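Local coordinates for methyltransferase-like protein 5 (Pyrococcus horikoshii, PDB 1WY7), which probably transfers methyl groups from S-adenosylmethionine to a nucleic acid, perhaps RNA, and binds S-adenosyl-L-homocysteine, at residues 111-116 / 139-144; 145-150 / 195-200. All coordinates share one frame; numbering follows the deposited sequence.

Interaction 1. Residues 111-116 / 139-144; sequences SRVDIV and EISDVV
Ile140, the last residue of helix 131-140, packs closely against Val116 and Val113. The side chains of Ile140 and Val116 cross at about a right angle, and Ile140 CD1 meets Val113 CG2 at 4.0 Å. The branched CB lies 3.4 Å from Ser111 O, and CG1 stands between the backbone N and carbonyl carbon (chi1 67°), facing Val116 CG2 at 3.9 Å. An alanine here would lack CG1, CG2 and CD1 and would probably open a gap beside Val116 CG2 and Val113 CG2, leaving Ser141 CB as their apolar neighbour across the contact. Ser141, small enough for the turn after the helix, brings CB to 3.6 Å from Val116 CG2, and its OG lies 2.9 Å from Asp114 O. The exposed side is looser: Arg112, long and flexible, bends where chi2 sets CD (140°), and its guanidinium, with Ile140 O over one face, forms a salt bridge with Asp142. The NH2-OD2 hydrogen bond within it is weak (122°). Backbone bonds Val113 N to Ile140 O and, between parallel strands 115-118 and 143-149, Val116 N to Val143 O tie the segments. Strand 52-56 flanks strand 115-118, strand 191-202 flanks 143-149, and Ala137 packs on Val116 and Val144.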
# COMPACT_ATOMS: atom_id res chain seq x y z
N SER A 111 4.63 -12.24 9.94
CA SER A 111 6.00 -12.54 9.55
C SER A 111 6.72 -11.21 9.59
O SER A 111 6.21 -10.21 9.08
CB SER A 111 6.06 -13.09 8.12
OG SER A 111 5.30 -14.27 7.99
N ARG A 112 7.90 -11.18 10.19
CA ARG A 112 8.65 -9.93 10.26
C ARG A 112 9.29 -9.62 8.91
O ARG A 112 9.87 -10.49 8.27
CB ARG A 112 9.71 -10.03 11.35
CG ARG A 112 10.43 -8.73 11.58
CD ARG A 112 10.68 -8.48 13.05
NE ARG A 112 11.12 -7.11 13.28
CZ ARG A 112 10.31 -6.08 13.52
NH1 ARG A 112 9.00 -6.26 13.57
NH2 ARG A 112 10.81 -4.87 13.69
N VAL A 113 9.17 -8.37 8.48
CA VAL A 113 9.74 -7.93 7.21
C VAL A 113 10.59 -6.68 7.43
O VAL A 113 10.62 -6.14 8.54
CB VAL A 113 8.62 -7.57 6.21
CG1 VAL A 113 7.71 -8.77 5.97
CG2 VAL A 113 7.82 -6.40 6.74
N ASP A 114 11.27 -6.22 6.39
CA ASP A 114 12.09 -5.01 6.48
C ASP A 114 11.25 -3.76 6.30
O ASP A 114 11.43 -2.77 7.02
CB ASP A 114 13.18 -4.98 5.39
CG ASP A 114 14.25 -6.04 5.58
OD1 ASP A 114 14.69 -6.25 6.73
OD2 ASP A 114 14.67 -6.65 4.57
N ILE A 115 10.33 -3.79 5.34
CA ILE A 115 9.49 -2.64 5.04
C ILE A 115 8.04 -3.01 4.75
O ILE A 115 7.74 -4.07 4.20
CB ILE A 115 10.04 -1.84 3.78
CG1 ILE A 115 11.21 -0.94 4.16
CG2 ILE A 115 8.95 -0.95 3.20
CD1 ILE A 115 12.50 -1.64 4.29
N VAL A 116 7.13 -2.12 5.13
CA VAL A 116 5.73 -2.31 4.81
C VAL A 116 5.30 -1.16 3.90
O VAL A 116 5.64 -0.01 4.15
CB VAL A 116 4.81 -2.26 6.06
CG1 VAL A 116 3.37 -2.17 5.59
CG2 VAL A 116 4.99 -3.49 6.96
N GLU A 139 3.64 -3.63 13.98
CA GLU A 139 4.03 -4.88 14.62
C GLU A 139 5.14 -5.63 13.87
O GLU A 139 6.09 -6.12 14.49
CB GLU A 139 2.78 -5.77 14.71
CG GLU A 139 2.82 -6.86 15.74
CD GLU A 139 2.02 -8.09 15.32
OE1 GLU A 139 0.93 -7.94 14.72
OE2 GLU A 139 2.48 -9.22 15.61
N ILE A 140 5.02 -5.73 12.55
CA ILE A 140 5.98 -6.50 11.76
C ILE A 140 7.16 -5.78 11.12
O ILE A 140 8.04 -6.43 10.55
CB ILE A 140 5.28 -7.31 10.63
CG1 ILE A 140 4.69 -6.36 9.58
CG2 ILE A 140 4.18 -8.18 11.21
CD1 ILE A 140 4.20 -7.08 8.31
N SER A 141 7.20 -4.45 11.19
CA SER A 141 8.30 -3.73 10.56
C SER A 141 8.71 -2.49 11.35
O SER A 141 7.99 -2.06 12.24
CB SER A 141 7.91 -3.31 9.13
OG SER A 141 8.97 -2.62 8.48
N ASP A 142 9.87 -1.93 11.01
CA ASP A 142 10.36 -0.72 11.66
C ASP A 142 10.18 0.50 10.75
O ASP A 142 10.33 1.64 11.20
CB ASP A 142 11.83 -0.88 12.06
CG ASP A 142 12.00 -1.72 13.32
OD1 ASP A 142 13.13 -2.21 13.56
OD2 ASP A 142 11.02 -1.89 14.09
N VAL A 143 9.87 0.25 9.47
CA VAL A 143 9.61 1.32 8.50
C VAL A 143 8.31 1.03 7.76
O VAL A 143 8.16 -0.02 7.13
CB VAL A 143 10.76 1.45 7.46
CG1 VAL A 143 10.41 2.57 6.47
CG2 VAL A 143 12.08 1.78 8.16
N VAL A 144 7.37 1.96 7.83
CA VAL A 144 6.06 1.79 7.19
C VAL A 144 5.70 2.93 6.25
O VAL A 144 5.87 4.11 6.60
CB VAL A 144 4.94 1.71 8.27
CG1 VAL A 144 3.58 1.63 7.60
CG2 VAL A 144 5.19 0.52 9.19

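Interaction 2. Residues 145-150 / 195-200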
# COMPACT_ATOMS: atom_id res chain seq x y z
N TYR A 145 5.19 2.58 5.07
CA TYR A 145 4.74 3.57 4.08
C TYR A 145 3.25 3.29 3.88
O TYR A 145 2.88 2.17 3.51
CB TYR A 145 5.47 3.41 2.73
CG TYR A 145 6.93 3.83 2.74
CD1 TYR A 145 7.32 5.13 2.39
CD2 TYR A 145 7.92 2.93 3.10
CE1 TYR A 145 8.67 5.51 2.40
CE2 TYR A 145 9.27 3.28 3.12
CZ TYR A 145 9.63 4.58 2.77
OH TYR A 145 10.97 4.93 2.82
N SER A 146 2.42 4.29 4.10
CA SER A 146 0.99 4.10 3.95
C SER A 146 0.31 5.31 3.33
O SER A 146 0.91 6.37 3.20
CB SER A 146 0.35 3.79 5.31
OG SER A 146 -1.01 3.41 5.15
N ILE A 147 -0.94 5.13 2.93
CA ILE A 147 -1.71 6.21 2.32
C ILE A 147 -2.99 6.42 3.10
O ILE A 147 -3.64 5.46 3.50
CB ILE A 147 -2.04 5.87 0.85
CG1 ILE A 147 -0.75 5.68 0.04
CG2 ILE A 147 -2.89 6.97 0.24
CD1 ILE A 147 -0.96 5.32 -1.41
N HIS A 148 -3.36 7.67 3.32
CA HIS A 148 -4.56 8.00 4.07
C HIS A 148 -5.18 9.30 3.58
O HIS A 148 -4.53 10.09 2.90
CB HIS A 148 -4.24 8.13 5.56
CG HIS A 148 -3.69 6.88 6.16
ND1 HIS A 148 -4.49 5.83 6.56
CD2 HIS A 148 -2.41 6.47 6.36
CE1 HIS A 148 -3.74 4.84 6.98
NE2 HIS A 148 -2.47 5.20 6.87
N LEU A 149 -6.45 9.49 3.94
CA LEU A 149 -7.20 10.69 3.58
C LEU A 149 -6.57 11.95 4.16
O LEU A 149 -6.32 12.02 5.37
CB LEU A 149 -8.63 10.57 4.10
CG LEU A 149 -9.74 10.15 3.14
CD1 LEU A 149 -9.25 9.10 2.22
CD2 LEU A 149 -10.93 9.66 3.94
N ALA A 150 -6.31 12.93 3.30
CA ALA A 150 -5.72 14.19 3.73
C ALA A 150 -6.77 15.06 4.42
O ALA A 150 -7.13 16.12 3.91
CB ALA A 150 -5.15 14.92 2.53
N VAL A 195 -5.02 12.68 -0.80
CA VAL A 195 -4.46 11.76 0.18
C VAL A 195 -3.05 12.18 0.61
O VAL A 195 -2.38 12.95 -0.07
CB VAL A 195 -4.37 10.29 -0.37
CG1 VAL A 195 -5.77 9.75 -0.68
CG2 VAL A 195 -3.52 10.26 -1.64
N ASP A 196 -2.63 11.67 1.76
CA ASP A 196 -1.30 11.90 2.30
C ASP A 196 -0.60 10.56 2.18
O ASP A 196 -1.19 9.51 2.46
CB ASP A 196 -1.34 12.29 3.78
CG ASP A 196 -1.88 13.67 4.02
OD1 ASP A 196 -2.65 13.82 4.99
OD2 ASP A 196 -1.54 14.60 3.26
N ILE A 197 0.66 10.60 1.77
CA ILE A 197 1.47 9.40 1.69
C ILE A 197 2.42 9.55 2.88
O ILE A 197 3.20 10.51 2.95
CB ILE A 197 2.26 9.35 0.37
CG1 ILE A 197 1.28 9.34 -0.81
CG2 ILE A 197 3.17 8.13 0.35
CD1 ILE A 197 1.94 9.31 -2.16
N TYR A 198 2.33 8.63 3.83
CA TYR A 198 3.16 8.70 5.03
C TYR A 198 4.32 7.73 5.04
O TYR A 198 4.27 6.68 4.41
CB TYR A 198 2.35 8.37 6.30
CG TYR A 198 1.28 9.33 6.72
CD1 TYR A 198 0.01 9.29 6.14
CD2 TYR A 198 1.51 10.26 7.74
CE1 TYR A 198 -1.01 10.15 6.59
CE2 TYR A 198 0.50 11.11 8.19
CZ TYR A 198 -0.75 11.05 7.60
OH TYR A 198 -1.73 11.93 8.00
N ARG A 199 5.34 8.10 5.79
CA ARG A 199 6.49 7.25 6.03
C ARG A 199 6.65 7.30 7.54
O ARG A 199 6.89 8.37 8.10
CB ARG A 199 7.76 7.77 5.39
CG ARG A 199 8.93 6.84 5.73
CD ARG A 199 10.25 7.29 5.20
NE ARG A 199 11.28 6.29 5.50
CZ ARG A 199 12.01 6.28 6.61
NH1 ARG A 199 12.91 5.31 6.78
NH2 ARG A 199 11.86 7.23 7.53
N PHE A 200 6.48 6.16 8.20
CA PHE A 200 6.60 6.05 9.65
C PHE A 200 7.92 5.33 9.95
O PHE A 200 8.31 4.42 9.22
CB PHE A 200 5.45 5.21 10.22
CG PHE A 200 4.07 5.73 9.91
CD1 PHE A 200 3.47 6.68 10.72
CD2 PHE A 200 3.35 5.22 8.84
CE1 PHE A 200 2.17 7.10 10.49
CE2 PHE A 200 2.04 5.63 8.60
CZ PHE A 200 1.45 6.57 9.42
O HOH W 1 -3.80 11.82 6.45
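Ser146 and Tyr198 form a hydrogen-bonded antiparallel pair, as do His148 and Asp196, so four backbone bonds join these strands. Tyr198 N reaches Ser146 O at 2.7 Å, and Ser146 N answers to Tyr198 O.

Apolar contacts occupy the face of Tyr145, Ile147 and Ile197. Ile147 CG2 touches Val195 CB at 3.7 Å, and Leu38 of helix 32-44 covers both isoleucines, whose branched chains suit a buried strand. Beside them the extended Arg199 chain runs alongside Tyr145, pointing the same way. Its CG sits over the ring face, 4.0 Å from the centroid, in a CH-pi contact.

Aromatic groups gather on the other face, where His148 CD2 lies 3.7 Å from Tyr198 CD1. The rings are oblique, their planes 68° apart. The edge of Phe200 meets Ser146 CB, a small side chain that leaves room for the ring.

Polar ends find partners in the surroundings. Asp47 takes both the Tyr145 hydroxyl and the Arg199 guanidinium, so its carboxylate would help balance the arginine's charge; Arg199 NH2 also bonds Thr170 OG1. One water donates to Leu149 O and to Asp196 OD1, and accepts from Tyr198 OH at 2.6 Å. Buried Asp196 also pairs with Arg155 and Thr174, which probably stabilises its negative charge.

Parallel strand 143-149 beside antiparallel strand 191-202 is the hallmark of the Rossmann-like class I methyltransferase fold, whose seventh strand is inserted antiparallel between the fifth and sixth.

Interactions 1 and 2 follow in series along the chain, their centres 16 Å apart, and share strand 143-149. Interaction 1 closes the beta-alpha-beta unit of strand 115-118, helix 131-140 and strand 143-149; interaction 2 takes the same strand onward and pairs it with strand 191-202, which returns from 45 residues later. The two meet where Val116 O and Val144 O probably accept hydrogen bonds from Tyr145 N and Phe200 N. Together they span the sheet's change from parallel to antiparallel order, connecting the parallel part of the sheet to the C-terminal antiparallel strands. Bound S-adenosyl-L-homocysteine lies about 11 Å from the Val116 side chain and about 8 Å from that of Ile147.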